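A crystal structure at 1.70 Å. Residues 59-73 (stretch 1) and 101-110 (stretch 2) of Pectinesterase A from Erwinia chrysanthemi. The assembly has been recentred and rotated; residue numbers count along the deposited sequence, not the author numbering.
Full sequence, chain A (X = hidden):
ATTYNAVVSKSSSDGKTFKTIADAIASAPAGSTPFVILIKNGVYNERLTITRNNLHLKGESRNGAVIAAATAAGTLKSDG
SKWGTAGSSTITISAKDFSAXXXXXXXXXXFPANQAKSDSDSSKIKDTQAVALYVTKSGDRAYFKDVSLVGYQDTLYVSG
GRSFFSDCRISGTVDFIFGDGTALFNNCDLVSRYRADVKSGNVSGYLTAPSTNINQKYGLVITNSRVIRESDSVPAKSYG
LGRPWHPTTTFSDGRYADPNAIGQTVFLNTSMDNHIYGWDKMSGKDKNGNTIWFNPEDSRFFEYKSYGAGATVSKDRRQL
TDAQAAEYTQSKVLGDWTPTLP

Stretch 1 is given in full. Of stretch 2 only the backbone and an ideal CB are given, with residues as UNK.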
ATOM      1  N   GLY A  59      14.678  -9.922   6.205  1.00 12.35           N
ATOM      2  CA  GLY A  59      15.797  -9.506   5.375  1.00 12.26           C
ATOM      3  C   GLY A  59      16.993  -9.128   6.225  1.00 12.59           C
ATOM      4  O   GLY A  59      16.842  -8.762   7.394  1.00 12.44           O
ATOM      5  N   GLU A  60      18.182  -9.229   5.632  1.00 12.86           N
ATOM      6  CA  GLU A  60      19.431  -8.854   6.300  1.00 13.23           C
ATOM      7  C   GLU A  60      19.450  -7.369   6.676  1.00 12.99           C
ATOM      8  O   GLU A  60      19.960  -6.996   7.736  1.00 13.42           O
ATOM      9  CB  GLU A  60      20.635  -9.213   5.417  1.00 13.21           C
ATOM     10  CG  GLU A  60      21.995  -8.826   6.012  1.00 13.86           C
ATOM     11  CD  GLU A  60      23.183  -9.370   5.229  1.00 14.53           C
ATOM     12  OE1 GLU A  60      22.984 -10.068   4.206  1.00 14.83           O
ATOM     13  OE2 GLU A  60      24.330  -9.094   5.651  1.00 17.29           O
ATOM     14  N   SER A  61      18.892  -6.537   5.801  1.00 12.56           N
ATOM     15  CA  SER A  61      18.783  -5.094   6.019  1.00 12.09           C
ATOM     16  C   SER A  61      17.693  -4.568   5.094  1.00 11.76           C
ATOM     17  O   SER A  61      17.511  -5.092   3.992  1.00 11.55           O
ATOM     18  CB  SER A  61      20.108  -4.389   5.712  1.00 12.25           C
ATOM     19  OG  SER A  61      20.416  -4.447   4.323  1.00 12.19           O
ATOM     20  N   ARG A  62      16.971  -3.545   5.541  1.00 11.68           N
ATOM     21  CA  ARG A  62      15.985  -2.886   4.684  1.00 11.44           C
ATOM     22  C   ARG A  62      16.652  -2.292   3.442  1.00 11.59           C
ATOM     23  O   ARG A  62      16.137  -2.424   2.330  1.00 11.28           O
ATOM     24  CB  ARG A  62      15.238  -1.792   5.447  1.00 11.47           C
ATOM     25  CG  ARG A  62      13.986  -1.304   4.723  1.00 11.32           C
ATOM     26  CD  ARG A  62      13.222  -0.323   5.568  1.00 12.05           C
ATOM     27  NE  ARG A  62      13.658   1.056   5.366  1.00 13.56           N
ATOM     28  CZ  ARG A  62      13.198   2.087   6.071  1.00 14.10           C
ATOM     29  NH1 ARG A  62      12.304   1.888   7.033  1.00 14.22           N
ATOM     30  NH2 ARG A  62      13.637   3.312   5.819  1.00 14.74           N
ATOM     31  N   ASN A  63      17.804  -1.649   3.638  1.00 11.91           N
ATOM     32  CA  ASN A  63      18.528  -1.025   2.526  1.00 12.19           C
ATOM     33  C   ASN A  63      18.989  -2.018   1.449  1.00 12.00           C
ATOM     34  O   ASN A  63      18.981  -1.690   0.265  1.00 11.98           O
ATOM     35  CB  ASN A  63      19.736  -0.229   3.046  1.00 12.94           C
ATOM     36  CG  ASN A  63      19.362   1.157   3.590  1.00 14.35           C
ATOM     37  OD1 ASN A  63      20.234   1.884   4.081  1.00 18.24           O
ATOM     38  ND2 ASN A  63      18.089   1.529   3.500  1.00 15.19           N
ATOM     39  N   GLY A  64      19.360  -3.228   1.870  1.00 11.69           N
ATOM     40  CA  GLY A  64      20.052  -4.188   1.002  1.00 11.48           C
ATOM     41  C   GLY A  64      19.322  -5.446   0.562  1.00 11.33           C
ATOM     42  O   GLY A  64      19.742  -6.099  -0.407  1.00 11.79           O
ATOM     43  N   ALA A  65      18.254  -5.810   1.271  1.00 10.73           N
ATOM     44  CA  ALA A  65      17.474  -6.994   0.926  1.00 10.22           C
ATOM     45  C   ALA A  65      16.207  -6.556   0.199  1.00 10.09           C
ATOM     46  O   ALA A  65      15.289  -6.022   0.818  1.00 10.28           O
ATOM     47  CB  ALA A  65      17.142  -7.806   2.170  1.00 10.30           C
ATOM     48  N   VAL A  66      16.184  -6.772  -1.116  1.00  9.51           N
ATOM     49  CA  VAL A  66      15.136  -6.224  -1.985  1.00  9.11           C
ATOM     50  C   VAL A  66      14.440  -7.324  -2.780  1.00  8.89           C
ATOM     51  O   VAL A  66      15.096  -8.183  -3.380  1.00  8.99           O
ATOM     52  CB  VAL A  66      15.705  -5.162  -2.985  1.00  9.28           C
ATOM     53  CG1 VAL A  66      14.590  -4.536  -3.816  1.00  9.55           C
ATOM     54  CG2 VAL A  66      16.472  -4.063  -2.254  1.00  8.45           C
ATOM     55  N   ILE A  67      13.107  -7.285  -2.777  1.00  8.20           N
ATOM     56  CA  ILE A  67      12.285  -8.149  -3.620  1.00  8.29           C
ATOM     57  C   ILE A  67      11.599  -7.234  -4.627  1.00  8.32           C
ATOM     58  O   ILE A  67      10.874  -6.320  -4.242  1.00  8.38           O
ATOM     59  CB  ILE A  67      11.225  -8.921  -2.794  1.00  8.31           C
ATOM     60  CG1 ILE A  67      11.883  -9.575  -1.567  1.00  8.03           C
ATOM     61  CG2 ILE A  67      10.483  -9.934  -3.672  1.00  8.37           C
ATOM     62  CD1 ILE A  67      10.901 -10.154  -0.540  1.00  8.04           C
ATOM     63  N   ALA A  68      11.852  -7.465  -5.911  1.00  8.45           N
ATOM     64  CA  ALA A  68      11.428  -6.522  -6.944  1.00  8.40           C
ATOM     65  C   ALA A  68      11.004  -7.197  -8.240  1.00  8.67           C
ATOM     66  O   ALA A  68      11.610  -8.179  -8.673  1.00  8.95           O
ATOM     67  CB  ALA A  68      12.543  -5.523  -7.221  1.00  8.48           C
ATOM     68  N   ALA A  69       9.951  -6.661  -8.845  1.00  8.33           N
ATOM     69  CA  ALA A  69       9.537  -7.045 -10.194  1.00  8.45           C
ATOM     70  C   ALA A  69       8.789  -5.883 -10.837  1.00  8.57           C
ATOM     71  O   ALA A  69       8.189  -5.062 -10.136  1.00  8.64           O
ATOM     72  CB  ALA A  69       8.669  -8.297 -10.165  1.00  8.28           C
ATOM     73  N   ALA A  70       8.836  -5.814 -12.165  1.00  8.69           N
ATOM     74  CA  ALA A  70       8.153  -4.759 -12.909  1.00  8.65           C
ATOM     75  C   ALA A  70       6.903  -5.290 -13.601  1.00  8.66           C
ATOM     76  O   ALA A  70       6.992  -6.075 -14.555  1.00  8.89           O
ATOM     77  CB  ALA A  70       9.100  -4.118 -13.919  1.00  8.83           C
ATOM     78  N   THR A  71       5.735  -4.873 -13.113  1.00  8.47           N
ATOM     79  CA  THR A  71       4.458  -5.300 -13.691  1.00  8.01           C
ATOM     80  C   THR A  71       3.406  -4.213 -13.507  1.00  7.95           C
ATOM     81  O   THR A  71       3.103  -3.835 -12.372  1.00  7.23           O
ATOM     82  CB  THR A  71       3.927  -6.612 -13.030  1.00  8.04           C
ATOM     83  OG1 THR A  71       5.016  -7.501 -12.734  1.00  8.86           O
ATOM     84  CG2 THR A  71       2.904  -7.315 -13.928  1.00  8.13           C
ATOM     85  N   ALA A  72       2.859  -3.703 -14.610  1.00  7.38           N
ATOM     86  CA  ALA A  72       1.713  -2.789 -14.527  1.00  7.60           C
ATOM     87  C   ALA A  72       0.418  -3.548 -14.776  1.00  7.97           C
ATOM     88  O   ALA A  72       0.440  -4.658 -15.325  1.00  8.07           O
ATOM     89  CB  ALA A  72       1.856  -1.640 -15.520  1.00  7.61           C
ATOM     90  N   ALA A  73      -0.705  -2.948 -14.380  1.00  7.99           N
ATOM     91  CA  ALA A  73      -2.026  -3.506 -14.677  1.00  8.75           C
ATOM     92  C   ALA A  73      -2.192  -3.753 -16.173  1.00  9.30           C
ATOM     93  O   ALA A  73      -2.804  -4.739 -16.573  1.00  9.42           O
ATOM     94  CB  ALA A  73      -3.125  -2.585 -14.168  1.00  8.76           C
ATOM     95  N   UNK A 101      10.094  -8.447   7.774  1.00  8.59           N
ATOM     96  CA  UNK A 101      10.931  -7.510   8.513  1.00  9.72           C
ATOM     97  C   UNK A 101      12.216  -7.187   7.756  1.00  9.50           C
ATOM     98  O   UNK A 101      12.799  -8.070   7.126  1.00  9.77           O
ATOM     99  CB  UNK A 101      11.266  -8.078   9.894  1.00  9.72           C
ATOM    100  N   UNK A 102      12.629  -5.920   7.822  1.00  9.64           N
ATOM    101  CA  UNK A 102      13.934  -5.449   7.341  1.00  9.61           C
ATOM    102  C   UNK A 102      14.194  -5.814   5.883  1.00  9.25           C
ATOM    103  O   UNK A 102      15.199  -6.442   5.541  1.00  9.05           O
ATOM    104  CB  UNK A 102      15.049  -6.026   8.215  1.00  9.61           C
ATOM    105  N   UNK A 103      13.258  -5.427   5.026  1.00  8.79           N
ATOM    106  CA  UNK A 103      13.402  -5.651   3.593  1.00  8.46           C
ATOM    107  C   UNK A 103      12.608  -4.641   2.784  1.00  7.69           C
ATOM    108  O   UNK A 103      11.711  -3.977   3.303  1.00  7.43           O
ATOM    109  CB  UNK A 103      12.959  -7.070   3.231  1.00  8.46           C
ATOM    110  N   UNK A 104      12.974  -4.525   1.514  1.00  7.09           N
ATOM    111  CA  UNK A 104      12.296  -3.636   0.575  1.00  6.82           C
ATOM    112  C   UNK A 104      11.525  -4.471  -0.437  1.00  6.71           C
ATOM    113  O   UNK A 104      12.027  -5.494  -0.916  1.00  6.85           O
ATOM    114  CB  UNK A 104      13.294  -2.715  -0.130  1.00  6.82           C
ATOM    115  N   UNK A 105      10.301  -4.036  -0.738  1.00  6.51           N
ATOM    116  CA  UNK A 105       9.456  -4.650  -1.760  1.00  6.39           C
ATOM    117  C   UNK A 105       9.136  -3.567  -2.795  1.00  6.40           C
ATOM    118  O   UNK A 105       8.613  -2.505  -2.449  1.00  6.21           O
ATOM    119  CB  UNK A 105       8.182  -5.243  -1.156  1.00  6.39           C
ATOM    120  N   UNK A 106       9.474  -3.835  -4.054  1.00  6.23           N
ATOM    121  CA  UNK A 106       9.306  -2.854  -5.126  1.00  6.76           C
ATOM    122  C   UNK A 106       8.448  -3.377  -6.269  1.00  6.52           C
ATOM    123  O   UNK A 106       8.524  -4.557  -6.631  1.00  6.71           O
ATOM    124  CB  UNK A 106      10.674  -2.432  -5.666  1.00  6.76           C
ATOM    125  N   UNK A 107       7.639  -2.488  -6.842  1.00  6.35           N
ATOM    126  CA  UNK A 107       7.214  -2.673  -8.225  1.00  6.56           C
ATOM    127  C   UNK A 107       8.054  -1.736  -9.081  1.00  6.92           C
ATOM    128  O   UNK A 107       8.055  -0.516  -8.876  1.00  6.77           O
ATOM    129  CB  UNK A 107       5.718  -2.404  -8.401  1.00  6.56           C
ATOM    130  N   UNK A 108       8.803  -2.325 -10.008  1.00  7.06           N
ATOM    131  CA  UNK A 108       9.783  -1.573 -10.784  1.00  7.96           C
ATOM    132  C   UNK A 108       9.226  -1.046 -12.104  1.00  8.09           C
ATOM    133  O   UNK A 108       9.991  -0.569 -12.952  1.00  8.36           O
ATOM    134  CB  UNK A 108      11.004  -2.453 -11.061  1.00  7.96           C
ATOM    135  N   UNK A 109       7.907  -1.121 -12.281  1.00  8.05           N
ATOM    136  CA  UNK A 109       7.282  -0.496 -13.444  1.00  8.33           C
ATOM    137  C   UNK A 109       7.723   0.958 -13.499  1.00  8.27           C
ATOM    138  O   UNK A 109       7.529   1.729 -12.546  1.00  8.31           O
ATOM    139  CB  UNK A 109       5.757  -0.606 -13.386  1.00  8.33           C
ATOM    140  N   UNK A 110       8.342   1.322 -14.616  1.00  8.70           N
ATOM    141  CA  UNK A 110       8.895   2.655 -14.767  1.00  9.01           C
ATOM    142  C   UNK A 110       7.799   3.612 -15.215  1.00  8.88           C
ATOM    143  O   UNK A 110       7.698   3.962 -16.390  1.00  8.63           O
ATOM    144  CB  UNK A 110      10.057   2.654 -15.763  1.00  9.01           C
TER

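Position 101 offers stretch 1 little beyond its backbone: CA-to-CB points sideways, and the ideal CB lies 5.4 Å from Gly-59 N. Gly-59 N donates to the O of 101 at 2.8 Å. Many polar or apolar side chains would suit. It is Gln-101, chi1 and chi2 both t.

Position 102 has phi/psi of 55/54, a left-handed conformation that favours Gly, Asn or Asp. The ideal CB is 3.4 Å from Gly-59 O, so a small polar residue also suits. Ser-102 is found, its OG hydrogen-bonded elsewhere in the structure.

At 103 the CB touches stretch 1, 3.5 Å from Ala-65 O, although the side chain heads away overall. Ala-65 and Ile-67 supply apolar surface, favouring Val, Ile, Leu or Met. Leu-103 brings CD1 to 4.3 Å from Ile-67 CD1.

From 104 to 107 the backbone pairs in parallel with 66 to 69. At 104, N donates to Ala-65 O (2.8 Å) and O accepts from Ile-67 N (2.8 Å). The ideal CB sits 3.8 Å from Arg-62 O and 4.1 Å from Val-66 CG2: an acceptor beside a methyl. Val would fill the space, but Ser or Thr could also donate. Thr-104, chi1 m, sends OG1 to Arg-62 O at 2.7 Å.

Position 105 shares the face of Ile-67, its ideal CB 4.2 Å from Ile-67 O. Val or Ile would suit; the residue is Ile-105.

At 106, the ideal CB is 3.9 Å from Ala-68 CB and 4.8 Å from Val-66 CG1. These small neighbours leave room for a long side chain, aliphatic or cationic. In Arg-106, Val-66 CG1 sits over one guanidinium face, 3.6 Å from NH1.

Position 107 points to the face of Ala-69, its ideal CB 4.0 Å from Ala-69 O and 5.0 Å from Thr-71 O, and Thr-71 presents both backbone N and O. An amide can serve both. Asn-107 accepts from Thr-71 N through OD1 (3.1 Å) and donates through ND2 to Thr-71 O (2.8 Å).

At 108, N donates to Ala-69 O (2.8 Å), and the ideal CB is 3.8 Å from Ala-70 CB. Small or polar groups fit. Asp-108 forms a salt bridge with Arg-106, OD1 to NE at 2.8 Å.

At 109 the sideways CB, 4.4 Å from Ala-72 N, suits a large apolar group. Phe-109 takes Ala-72 CB over its ring face, 3.6 Å from the centroid.

Position 110 has nothing of stretch 1 within 5.5 Å of its ideal CB, so stretch 1 does not choose among side chains. Asp-110 N-caps the following helix.

Stretch 2 101-110: QSLTIRNDFD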
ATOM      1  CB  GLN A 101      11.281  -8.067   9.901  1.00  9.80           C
ATOM      2  CG  GLN A 101      12.083  -7.083  10.764  1.00 11.23           C
ATOM      3  CD  GLN A 101      12.620  -7.693  12.048  1.00 11.69           C
ATOM      4  OE1 GLN A 101      12.689  -8.913  12.196  1.00 14.20           O
ATOM      5  NE2 GLN A 101      13.011  -6.834  12.984  1.00 14.76           N
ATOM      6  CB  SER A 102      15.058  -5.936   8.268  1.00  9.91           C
ATOM      7  OG  SER A 102      14.863  -5.432   9.573  1.00 12.38           O
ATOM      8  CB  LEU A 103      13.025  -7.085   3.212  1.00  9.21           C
ATOM      9  CG  LEU A 103      11.653  -7.630   3.590  1.00  9.53           C
ATOM     10  CD1 LEU A 103      10.618  -7.213   2.571  1.00 11.48           C
ATOM     11  CD2 LEU A 103      11.694  -9.156   3.722  1.00  9.35           C
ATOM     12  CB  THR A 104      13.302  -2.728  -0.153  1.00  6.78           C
ATOM     13  OG1 THR A 104      14.018  -1.936   0.808  1.00  6.77           O
ATOM     14  CG2 THR A 104      12.589  -1.803  -1.150  1.00  7.40           C
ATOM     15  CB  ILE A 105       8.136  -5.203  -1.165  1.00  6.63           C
ATOM     16  CG1 ILE A 105       8.424  -6.202  -0.032  1.00  6.15           C
ATOM     17  CG2 ILE A 105       7.289  -5.846  -2.265  1.00  6.62           C
ATOM     18  CD1 ILE A 105       7.223  -6.491   0.884  1.00  6.82           C
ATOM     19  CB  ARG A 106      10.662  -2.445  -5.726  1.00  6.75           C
ATOM     20  CG  ARG A 106      11.763  -2.097  -4.738  1.00  7.49           C
ATOM     21  CD  ARG A 106      12.896  -1.335  -5.444  1.00  8.27           C
ATOM     22  NE  ARG A 106      13.396  -2.046  -6.624  1.00 10.05           N
ATOM     23  CZ  ARG A 106      14.679  -2.314  -6.876  1.00 11.11           C
ATOM     24  NH1 ARG A 106      15.642  -1.918  -6.047  1.00 12.15           N
ATOM     25  NH2 ARG A 106      15.002  -2.976  -7.977  1.00 11.93           N
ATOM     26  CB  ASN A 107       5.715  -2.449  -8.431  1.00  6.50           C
ATOM     27  CG  ASN A 107       5.226  -2.992  -9.776  1.00  6.07           C
ATOM     28  OD1 ASN A 107       5.841  -2.749 -10.821  1.00  6.53           O
ATOM     29  ND2 ASN A 107       4.125  -3.729  -9.752  1.00  5.23           N
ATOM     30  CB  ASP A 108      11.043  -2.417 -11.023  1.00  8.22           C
ATOM     31  CG  ASP A 108      11.944  -2.485  -9.805  1.00  9.45           C
ATOM     32  OD1 ASP A 108      11.762  -1.691  -8.860  1.00 10.34           O
ATOM     33  OD2 ASP A 108      12.856  -3.339  -9.808  1.00 11.53           O
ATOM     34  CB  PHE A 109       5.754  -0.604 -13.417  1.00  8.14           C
ATOM     35  CG  PHE A 109       5.073   0.164 -14.519  1.00  8.39           C
ATOM     36  CD1 PHE A 109       5.248  -0.202 -15.850  1.00  8.85           C
ATOM     37  CD2 PHE A 109       4.256   1.253 -14.222  1.00  8.34           C
ATOM     38  CE1 PHE A 109       4.621   0.505 -16.871  1.00  9.07           C
ATOM     39  CE2 PHE A 109       3.624   1.974 -15.239  1.00  9.00           C
ATOM     40  CZ  PHE A 109       3.809   1.592 -16.567  1.00  8.52           C
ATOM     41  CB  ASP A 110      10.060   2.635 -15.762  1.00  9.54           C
ATOM     42  CG  ASP A 110      10.939   3.872 -15.675  1.00 10.62           C
ATOM     43  OD1 ASP A 110      10.471   4.941 -15.223  1.00 10.91           O
ATOM     44  OD2 ASP A 110      12.117   3.770 -16.088  1.00 12.97           O
TER
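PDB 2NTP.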